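Local coordinates for urocanate hydratase (Paenibacillus sp. Soil724D2, PDB 7NED), which probably hydrates thiourocanate, the urocanate analogue formed in bacterial ergothioneine breakdown, using bound NAD+ as cofactor, at residues 62-76 against 81-95. Numbering follows the deposited sequence.
Sequences LKELEEDETLVIQSG and IFKTHRFAPLIVMAN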
ATOM      1  N   LEU A  62      -8.363  -6.775 -22.513  1.00 17.01           N
ATOM      2  CA  LEU A  62      -7.673  -5.663 -23.154  1.00 15.87           C
ATOM      3  C   LEU A  62      -8.142  -5.450 -24.585  1.00 19.48           C
ATOM      4  O   LEU A  62      -8.125  -4.317 -25.067  1.00 18.38           O
ATOM      5  CB  LEU A  62      -6.145  -5.884 -23.165  1.00 19.22           C
ATOM      6  CG  LEU A  62      -5.431  -5.542 -21.856  1.00 19.75           C
ATOM      7  CD1 LEU A  62      -4.006  -6.061 -21.880  1.00 20.20           C
ATOM      8  CD2 LEU A  62      -5.458  -4.052 -21.682  1.00 17.85           C
ATOM      9  N   LYS A  63      -8.489  -6.519 -25.280  1.00 19.51           N
ATOM     10  CA  LYS A  63      -8.943  -6.379 -26.661  1.00 20.06           C
ATOM     11  C   LYS A  63     -10.290  -5.644 -26.771  1.00 22.63           C
ATOM     12  O   LYS A  63     -10.546  -5.079 -27.753  1.00 22.85           O
ATOM     13  CB  LYS A  63      -8.983  -7.703 -27.384  1.00 18.84           C
ATOM     14  CG  LYS A  63      -7.630  -8.315 -27.625  1.00 17.32           C
ATOM     15  CD  LYS A  63      -7.736  -9.736 -28.137  1.00 22.22           C
ATOM     16  CE  LYS A  63      -6.421 -10.410 -28.334  1.00 23.80           C
ATOM     17  NZ  LYS A  63      -6.529 -11.845 -28.663  1.00 24.99           N
ATOM     18  N   GLU A  64     -11.093  -5.652 -25.724  1.00 18.27           N
ATOM     19  CA  GLU A  64     -12.380  -4.983 -25.727  1.00 22.31           C
ATOM     20  C   GLU A  64     -12.496  -3.724 -24.847  1.00 22.84           C
ATOM     21  O   GLU A  64     -13.463  -3.062 -24.872  1.00 21.50           O
ATOM     22  CB  GLU A  64     -13.481  -5.959 -25.364  1.00 24.84           C
ATOM     23  CG  GLU A  64     -13.573  -7.143 -26.313  1.00 27.90           C
ATOM     24  CD  GLU A  64     -14.397  -8.244 -25.752  1.00 39.30           C
ATOM     25  OE1 GLU A  64     -15.326  -7.950 -25.007  1.00 49.43           O
ATOM     26  OE2 GLU A  64     -14.093  -9.416 -25.986  1.00 47.40           O
ATOM     27  N   LEU A  65     -11.469  -3.429 -24.083  1.00 20.24           N
ATOM     28  CA  LEU A  65     -11.481  -2.293 -23.201  1.00 18.68           C
ATOM     29  C   LEU A  65     -11.541  -0.937 -23.906  1.00 22.04           C
ATOM     30  O   LEU A  65     -10.824  -0.700 -24.789  1.00 17.84           O
ATOM     31  CB  LEU A  65     -10.244  -2.320 -22.303  1.00 21.22           C
ATOM     32  CG  LEU A  65     -10.144  -1.429 -21.075  1.00 19.75           C
ATOM     33  CD1 LEU A  65     -11.041  -1.941 -19.971  1.00 16.84           C
ATOM     34  CD2 LEU A  65      -8.707  -1.422 -20.622  1.00 18.01           C
ATOM     35  N   GLU A  66     -12.436  -0.091 -23.456  1.00 19.43           N
ATOM     36  CA  GLU A  66     -12.546   1.254 -23.981  1.00 20.10           C
ATOM     37  C   GLU A  66     -11.616   2.183 -23.227  1.00 20.54           C
ATOM     38  O   GLU A  66     -11.217   1.915 -22.093  1.00 19.89           O
ATOM     39  CB  GLU A  66     -13.989   1.764 -23.885  1.00 20.47           C
ATOM     40  CG  GLU A  66     -14.990   0.812 -24.497  1.00 22.39           C
ATOM     41  CD  GLU A  66     -15.132   1.008 -25.992  1.00 25.60           C
ATOM     42  OE1 GLU A  66     -14.457   1.909 -26.565  1.00 28.83           O
ATOM     43  OE2 GLU A  66     -15.934   0.268 -26.602  1.00 28.76           O
ATOM     44  N   GLU A  67     -11.301   3.310 -23.866  1.00 17.52           N
ATOM     45  CA  GLU A  67     -10.392   4.288 -23.285  1.00 21.28           C
ATOM     46  C   GLU A  67     -10.907   4.874 -21.975  1.00 21.23           C
ATOM     47  O   GLU A  67     -10.101   5.346 -21.157  1.00 18.95           O
ATOM     48  CB  GLU A  67     -10.142   5.404 -24.299  1.00 22.78           C
ATOM     49  CG  GLU A  67      -8.856   6.153 -24.101  1.00 33.54           C
ATOM     50  CD  GLU A  67      -8.716   7.282 -25.114  1.00 37.91           C
ATOM     51  OE1 GLU A  67      -7.611   7.845 -25.254  1.00 39.08           O
ATOM     52  OE2 GLU A  67      -9.725   7.577 -25.805  1.00 43.82           O
ATOM     53  N   ASP A  68     -12.217   4.878 -21.757  1.00 20.16           N
ATOM     54  CA  ASP A  68     -12.788   5.434 -20.536  1.00 18.06           C
ATOM     55  C   ASP A  68     -13.086   4.372 -19.488  1.00 19.32           C
ATOM     56  O   ASP A  68     -13.885   4.608 -18.577  1.00 20.65           O
ATOM     57  CB  ASP A  68     -14.054   6.233 -20.852  1.00 21.54           C
ATOM     58  CG  ASP A  68     -15.151   5.395 -21.447  1.00 24.64           C
ATOM     59  OD1 ASP A  68     -14.953   4.196 -21.746  1.00 24.39           O
ATOM     60  OD2 ASP A  68     -16.244   5.967 -21.631  1.00 28.87           O
ATOM     61  N   GLU A  69     -12.427   3.232 -19.561  1.00 16.30           N
ATOM     62  CA  GLU A  69     -12.618   2.161 -18.600  1.00 19.79           C
ATOM     63  C   GLU A  69     -11.305   1.856 -17.905  1.00 17.28           C
ATOM     64  O   GLU A  69     -10.206   2.194 -18.391  1.00 17.61           O
ATOM     65  CB  GLU A  69     -13.155   0.890 -19.277  1.00 19.14           C
ATOM     66  CG  GLU A  69     -14.571   1.144 -19.867  1.00 22.21           C
ATOM     67  CD  GLU A  69     -15.118  -0.035 -20.651  1.00 28.00           C
ATOM     68  OE1 GLU A  69     -14.316  -0.870 -21.160  1.00 21.04           O
ATOM     69  OE2 GLU A  69     -16.370  -0.121 -20.771  1.00 24.00           O
ATOM     70  N   THR A  70     -11.428   1.217 -16.746  1.00 18.01           N
ATOM     71  CA  THR A  70     -10.261   0.739 -16.023  1.00 17.20           C
ATOM     72  C   THR A  70     -10.461  -0.733 -15.687  1.00 18.28           C
ATOM     73  O   THR A  70     -11.469  -1.118 -15.080  1.00 16.42           O
ATOM     74  CB  THR A  70     -10.025   1.548 -14.744  1.00 21.14           C
ATOM     75  OG1 THR A  70      -9.851   2.928 -15.088  1.00 20.26           O
ATOM     76  CG2 THR A  70      -8.788   1.018 -13.992  1.00 18.79           C
ATOM     77  N   LEU A  71      -9.485  -1.544 -16.072  1.00 17.47           N
ATOM     78  CA  LEU A  71      -9.380  -2.935 -15.655  1.00 14.99           C
ATOM     79  C   LEU A  71      -8.625  -3.017 -14.334  1.00 14.68           C
ATOM     80  O   LEU A  71      -7.527  -2.470 -14.199  1.00 16.76           O
ATOM     81  CB  LEU A  71      -8.651  -3.756 -16.734  1.00 14.21           C
ATOM     82  CG  LEU A  71      -8.071  -5.132 -16.357  1.00 15.00           C
ATOM     83  CD1 LEU A  71      -9.188  -6.110 -15.901  1.00 13.87           C
ATOM     84  CD2 LEU A  71      -7.274  -5.730 -17.512  1.00 16.85           C
ATOM     85  N   VAL A  72      -9.190  -3.720 -13.375  1.00 14.91           N
ATOM     86  CA  VAL A  72      -8.556  -3.922 -12.077  1.00 14.48           C
ATOM     87  C   VAL A  72      -7.918  -5.297 -12.053  1.00 17.21           C
ATOM     88  O   VAL A  72      -8.599  -6.307 -12.290  1.00 14.57           O
ATOM     89  CB  VAL A  72      -9.570  -3.785 -10.941  1.00 15.34           C
ATOM     90  CG1 VAL A  72      -8.995  -4.385  -9.686  1.00 14.53           C
ATOM     91  CG2 VAL A  72      -9.948  -2.296 -10.766  1.00 14.40           C
ATOM     92  N   ILE A  73      -6.613  -5.346 -11.780  1.00 13.98           N
ATOM     93  CA  ILE A  73      -5.895  -6.618 -11.670  1.00 14.66           C
ATOM     94  C   ILE A  73      -5.398  -6.754 -10.225  1.00 15.58           C
ATOM     95  O   ILE A  73      -4.832  -5.804  -9.653  1.00 11.98           O
ATOM     96  CB  ILE A  73      -4.745  -6.704 -12.697  1.00 13.49           C
ATOM     97  CG1 ILE A  73      -5.335  -6.941 -14.095  1.00 13.65           C
ATOM     98  CG2 ILE A  73      -3.735  -7.848 -12.333  1.00 13.91           C
ATOM     99  CD1 ILE A  73      -4.318  -6.682 -15.222  1.00 15.05           C
ATOM    100  N   GLN A  74      -5.582  -7.943  -9.651  1.00 13.47           N
ATOM    101  CA  GLN A  74      -5.245  -8.197  -8.251  1.00 14.50           C
ATOM    102  C   GLN A  74      -4.336  -9.421  -8.191  1.00 17.13           C
ATOM    103  O   GLN A  74      -4.750 -10.528  -8.570  1.00 15.51           O
ATOM    104  CB  GLN A  74      -6.531  -8.404  -7.424  1.00 13.66           C
ATOM    105  CG  GLN A  74      -6.337  -8.695  -5.943  1.00 13.02           C
ATOM    106  CD  GLN A  74      -6.357 -10.187  -5.616  1.00 15.19           C
ATOM    107  OE1 GLN A  74      -7.119 -10.957  -6.211  1.00 15.68           O
ATOM    108  NE2 GLN A  74      -5.533 -10.594  -4.654  1.00 14.74           N
ATOM    109  N   SER A  75      -3.143  -9.244  -7.613  1.00 14.23           N
ATOM    110  CA  SER A  75      -2.068 -10.231  -7.715  1.00 14.43           C
ATOM    111  C   SER A  75      -2.171 -11.058  -9.006  1.00 15.20           C
ATOM    112  O   SER A  75      -2.270 -12.288  -8.976  1.00 14.85           O
ATOM    113  CB  SER A  75      -2.082 -11.105  -6.459  1.00 17.16           C
ATOM    114  OG  SER A  75      -1.611 -10.337  -5.361  1.00 17.91           O
ATOM    115  N   GLY A  76      -2.179 -10.376 -10.147  1.00 13.70           N
ATOM    116  CA  GLY A  76      -2.066 -11.025 -11.424  1.00 17.25           C
ATOM    117  C   GLY A  76      -3.351 -11.603 -11.965  1.00 20.16           C
ATOM    118  O   GLY A  76      -3.314 -12.294 -12.995  1.00 16.69           O
ATOM    119  N   ILE A  81     -14.080  -4.693 -14.616  1.00 16.85           N
ATOM    120  CA  ILE A  81     -13.952  -3.540 -15.497  1.00 18.11           C
ATOM    121  C   ILE A  81     -14.825  -2.439 -14.932  1.00 17.87           C
ATOM    122  O   ILE A  81     -16.001  -2.674 -14.653  1.00 17.19           O
ATOM    123  CB  ILE A  81     -14.383  -3.862 -16.942  1.00 14.79           C
ATOM    124  CG1 ILE A  81     -13.622  -5.075 -17.476  1.00 23.20           C
ATOM    125  CG2 ILE A  81     -14.224  -2.640 -17.842  1.00 17.39           C
ATOM    126  CD1 ILE A  81     -14.253  -5.712 -18.720  1.00 21.70           C
ATOM    127  N   PHE A  82     -14.273  -1.232 -14.807  1.00 18.28           N
ATOM    128  CA  PHE A  82     -14.994  -0.121 -14.191  1.00 20.01           C
ATOM    129  C   PHE A  82     -14.978   1.079 -15.115  1.00 19.37           C
ATOM    130  O   PHE A  82     -13.993   1.341 -15.796  1.00 15.58           O
ATOM    131  CB  PHE A  82     -14.379   0.266 -12.827  1.00 16.18           C
ATOM    132  CG  PHE A  82     -14.417  -0.837 -11.826  1.00 17.68           C
ATOM    133  CD1 PHE A  82     -15.521  -1.000 -11.000  1.00 19.52           C
ATOM    134  CD2 PHE A  82     -13.405  -1.781 -11.789  1.00 19.25           C
ATOM    135  CE1 PHE A  82     -15.589  -2.063 -10.078  1.00 19.96           C
ATOM    136  CE2 PHE A  82     -13.460  -2.841 -10.880  1.00 20.94           C
ATOM    137  CZ  PHE A  82     -14.526  -2.970 -10.019  1.00 18.07           C
ATOM    138  N   LYS A  83     -16.085   1.805 -15.141  1.00 16.11           N
ATOM    139  CA  LYS A  83     -16.097   3.077 -15.831  1.00 19.61           C
ATOM    140  C   LYS A  83     -15.301   4.121 -15.060  1.00 19.38           C
ATOM    141  O   LYS A  83     -15.573   4.369 -13.879  1.00 18.08           O
ATOM    142  CB  LYS A  83     -17.532   3.529 -16.004  1.00 23.16           C
ATOM    143  CG  LYS A  83     -17.701   4.822 -16.719  1.00 25.31           C
ATOM    144  CD  LYS A  83     -17.303   4.796 -18.133  1.00 31.04           C
ATOM    145  CE  LYS A  83     -17.560   6.196 -18.658  1.00 38.56           C
ATOM    146  NZ  LYS A  83     -19.035   6.399 -18.615  1.00 35.21           N
ATOM    147  N   THR A  84     -14.348   4.760 -15.742  1.00 17.02           N
ATOM    148  CA  THR A  84     -13.631   5.901 -15.190  1.00 14.16           C
ATOM    149  C   THR A  84     -13.727   7.033 -16.188  1.00 19.28           C
ATOM    150  O   THR A  84     -14.817   7.543 -16.428  1.00 22.21           O
ATOM    151  CB  THR A  84     -12.183   5.547 -14.850  1.00 18.00           C
ATOM    152  OG1 THR A  84     -11.552   4.901 -15.980  1.00 16.13           O
ATOM    153  CG2 THR A  84     -12.198   4.581 -13.681  1.00 17.23           C
ATOM    154  N   HIS A  85     -12.617   7.419 -16.800  1.00 17.60           N
ATOM    155  CA  HIS A  85     -12.645   8.457 -17.818  1.00 18.16           C
ATOM    156  C   HIS A  85     -11.380   8.278 -18.641  1.00 17.15           C
ATOM    157  O   HIS A  85     -10.513   7.480 -18.296  1.00 16.98           O
ATOM    158  CB  HIS A  85     -12.734   9.868 -17.218  1.00 18.29           C
ATOM    159  CG  HIS A  85     -11.680  10.162 -16.204  1.00 18.93           C
ATOM    160  ND1 HIS A  85     -10.540  10.873 -16.511  1.00 17.86           N
ATOM    161  CD2 HIS A  85     -11.568   9.813 -14.897  1.00 18.91           C
ATOM    162  CE1 HIS A  85      -9.785  10.976 -15.432  1.00 19.96           C
ATOM    163  NE2 HIS A  85     -10.391  10.350 -14.436  1.00 16.89           N
ATOM    164  N   ARG A  86     -11.279   9.002 -19.748  1.00 16.98           N
ATOM    165  CA  ARG A  86     -10.157   8.639 -20.603  1.00 22.84           C
ATOM    166  C   ARG A  86      -8.846   9.259 -20.160  1.00 19.78           C
ATOM    167  O   ARG A  86      -7.817   8.958 -20.768  1.00 18.37           O
ATOM    168  CB  ARG A  86     -10.436   9.003 -22.068  1.00 25.02           C
ATOM    169  CG  ARG A  86     -10.462  10.480 -22.385  1.00 27.30           C
ATOM    170  CD  ARG A  86     -10.924  10.696 -23.851  1.00 36.70           C
ATOM    171  NE  ARG A  86     -10.785  12.091 -24.256  1.00 36.54           N
ATOM    172  CZ  ARG A  86     -11.706  13.026 -24.007  1.00 40.61           C
ATOM    173  NH1 ARG A  86     -12.833  12.710 -23.360  1.00 37.90           N
ATOM    174  NH2 ARG A  86     -11.506  14.277 -24.398  1.00 38.43           N
ATOM    175  N   PHE A  87      -8.852  10.107 -19.127  1.00 18.78           N
ATOM    176  CA  PHE A  87      -7.605  10.577 -18.541  1.00 20.31           C
ATOM    177  C   PHE A  87      -7.295   9.855 -17.248  1.00 18.39           C
ATOM    178  O   PHE A  87      -6.567  10.380 -16.391  1.00 20.48           O
ATOM    179  CB  PHE A  87      -7.648  12.086 -18.338  1.00 17.76           C
ATOM    180  CG  PHE A  87      -7.736  12.822 -19.619  1.00 22.23           C
ATOM    181  CD1 PHE A  87      -6.584  13.084 -20.360  1.00 22.06           C
ATOM    182  CD2 PHE A  87      -8.976  13.202 -20.127  1.00 26.40           C
ATOM    183  CE1 PHE A  87      -6.668  13.743 -21.567  1.00 23.59           C
ATOM    184  CE2 PHE A  87      -9.070  13.863 -21.333  1.00 30.84           C
ATOM    185  CZ  PHE A  87      -7.903  14.142 -22.059  1.00 26.37           C
ATOM    186  N   ALA A  88      -7.829   8.670 -17.096  1.00 17.88           N
ATOM    187  CA  ALA A  88      -7.537   7.812 -15.967  1.00 18.39           C
ATOM    188  C   ALA A  88      -6.806   6.587 -16.470  1.00 15.70           C
ATOM    189  O   ALA A  88      -6.932   6.237 -17.643  1.00 18.99           O
ATOM    190  CB  ALA A  88      -8.826   7.376 -15.258  1.00 16.66           C
ATOM    191  N   PRO A  89      -6.039   5.910 -15.625  1.00 15.25           N
ATOM    192  CA  PRO A  89      -5.383   4.667 -16.056  1.00 14.76           C
ATOM    193  C   PRO A  89      -6.340   3.683 -16.718  1.00 13.64           C
ATOM    194  O   PRO A  89      -7.525   3.603 -16.388  1.00 14.30           O
ATOM    195  CB  PRO A  89      -4.824   4.092 -14.751  1.00 16.67           C
ATOM    196  CG  PRO A  89      -4.477   5.336 -13.940  1.00 15.32           C
ATOM    197  CD  PRO A  89      -5.620   6.321 -14.267  1.00 17.11           C
ATOM    198  N   LEU A  90      -5.802   2.940 -17.694  1.00 13.82           N
ATOM    199  CA  LEU A  90      -6.543   1.823 -18.267  1.00 13.80           C
ATOM    200  C   LEU A  90      -6.479   0.611 -17.359  1.00 15.40           C
ATOM    201  O   LEU A  90      -7.404  -0.221 -17.353  1.00 16.21           O
ATOM    202  CB  LEU A  90      -5.979   1.450 -19.636  1.00 16.18           C
ATOM    203  CG  LEU A  90      -6.355   2.417 -20.748  1.00 18.70           C
ATOM    204  CD1 LEU A  90      -5.459   2.063 -21.951  1.00 22.94           C
ATOM    205  CD2 LEU A  90      -7.803   2.239 -21.105  1.00 19.97           C
ATOM    206  N   ILE A  91      -5.396   0.489 -16.599  1.00 14.06           N
ATOM    207  CA  ILE A  91      -5.224  -0.604 -15.655  1.00 13.73           C
ATOM    208  C   ILE A  91      -4.696  -0.031 -14.349  1.00 19.37           C
ATOM    209  O   ILE A  91      -3.724   0.736 -14.359  1.00 15.50           O
ATOM    210  CB  ILE A  91      -4.249  -1.668 -16.198  1.00 13.56           C
ATOM    211  CG1 ILE A  91      -4.882  -2.385 -17.389  1.00 15.97           C
ATOM    212  CG2 ILE A  91      -3.940  -2.694 -15.112  1.00 13.46           C
ATOM    213  CD1 ILE A  91      -3.884  -3.327 -18.087  1.00 15.49           C
ATOM    214  N   VAL A  92      -5.308  -0.415 -13.224  1.00 14.07           N
ATOM    215  CA  VAL A  92      -4.644  -0.289 -11.936  1.00 13.51           C
ATOM    216  C   VAL A  92      -4.489  -1.699 -11.405  1.00 14.18           C
ATOM    217  O   VAL A  92      -5.413  -2.512 -11.510  1.00 14.29           O
ATOM    218  CB  VAL A  92      -5.402   0.607 -10.922  1.00 14.65           C
ATOM    219  CG1 VAL A  92      -5.559   2.026 -11.498  1.00 14.48           C
ATOM    220  CG2 VAL A  92      -6.755  -0.002 -10.567  1.00 15.86           C
ATOM    221  N   MET A  93      -3.324  -1.997 -10.847  1.00 11.34           N
ATOM    222  CA  MET A  93      -3.087  -3.329 -10.314  1.00 14.37           C
ATOM    223  C   MET A  93      -2.317  -3.254  -9.006  1.00 14.80           C
ATOM    224  O   MET A  93      -1.539  -2.322  -8.768  1.00 16.50           O
ATOM    225  CB  MET A  93      -2.323  -4.184 -11.346  1.00 12.22           C
ATOM    226  CG  MET A  93      -1.181  -3.477 -12.014  1.00 16.36           C
ATOM    227  SD  MET A  93      -0.042  -4.734 -12.711  1.00 17.41           S
ATOM    228  CE  MET A  93      -1.007  -5.048 -14.170  1.00 16.55           C
ATOM    229  N   ALA A  94      -2.512  -4.262  -8.163  1.00 13.86           N
ATOM    230  CA  ALA A  94      -1.809  -4.340  -6.888  1.00 11.96           C
ATOM    231  C   ALA A  94      -1.451  -5.795  -6.691  1.00 13.05           C
ATOM    232  O   ALA A  94      -2.341  -6.652  -6.694  1.00 12.97           O
ATOM    233  CB  ALA A  94      -2.664  -3.800  -5.727  1.00 13.31           C
ATOM    234  N   ASN A  95      -0.143  -6.092  -6.620  1.00 14.96           N
ATOM    235  CA  ASN A  95       0.348  -7.468  -6.681  1.00 15.87           C
ATOM    236  C   ASN A  95       1.177  -7.818  -5.448  1.00 13.34           C
ATOM    237  O   ASN A  95       2.169  -7.152  -5.132  1.00 14.12           O
ATOM    238  CB  ASN A  95       1.150  -7.696  -7.971  1.00 15.55           C
ATOM    239  CG  ASN A  95       0.309  -7.448  -9.211  1.00 14.37           C
ATOM    240  OD1 ASN A  95      -0.781  -8.012  -9.346  1.00 16.63           O
ATOM    241  ND2 ASN A  95       0.781  -6.580 -10.098  1.00 16.05           N
TER
HETATM  242  O   HOH W   1      -9.401   4.905 -18.414  1.00 20.11           O
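T70 meets F82 on one side and P89 on the other, and illustrates how a strand flanked on both sides shares out its polar groups. Toward strand 77-83 its backbone forms a two-way pair with F82: T70 N donates to F82 O at 2.7 Å, and F82 N returns a bond to T70 O. T84 N reaches D68 O just beyond. On the other side the bonds follow a parallel ladder: L71 N to L90 O, V92 N to L71 O, I73 N to V92 O, A94 N to I73 O and S75 N to A94 O.

With OG1 set beside its own backbone N (chi1 -59°), the T70 hydroxyl donates to P89 O at 2.7 Å, arriving nearly along the C=O axis. T84 OG1 lies 2.8 Å from T70 OG1, the two side chains set crosswise. A water lies 2.8 Å from both E69 O and H85 O and 3.2 Å from T84 OG1, bridging them, so the turn 85-88 is tied to the strand's start. At the far end N95 OD1 accepts a weak bond from G76 N (2.9 Å).

Apolar side chains pack on both faces. V72 CG2 sits 3.6 Å from F82 CE2 and also meets V92 CG2, while L71 CB and I91 CG1 run alongside, 4.1 Å apart. E69 OE1 takes E66 N from above the carboxylate plane, while OE2 forms a salt bridge with R541 of the second subunit. Antiparallel hairpin on one flank, parallel partner on the other: this is the edge of a mixed beta-sheet in the urocanase N-terminal region, here lying against the dimer partner.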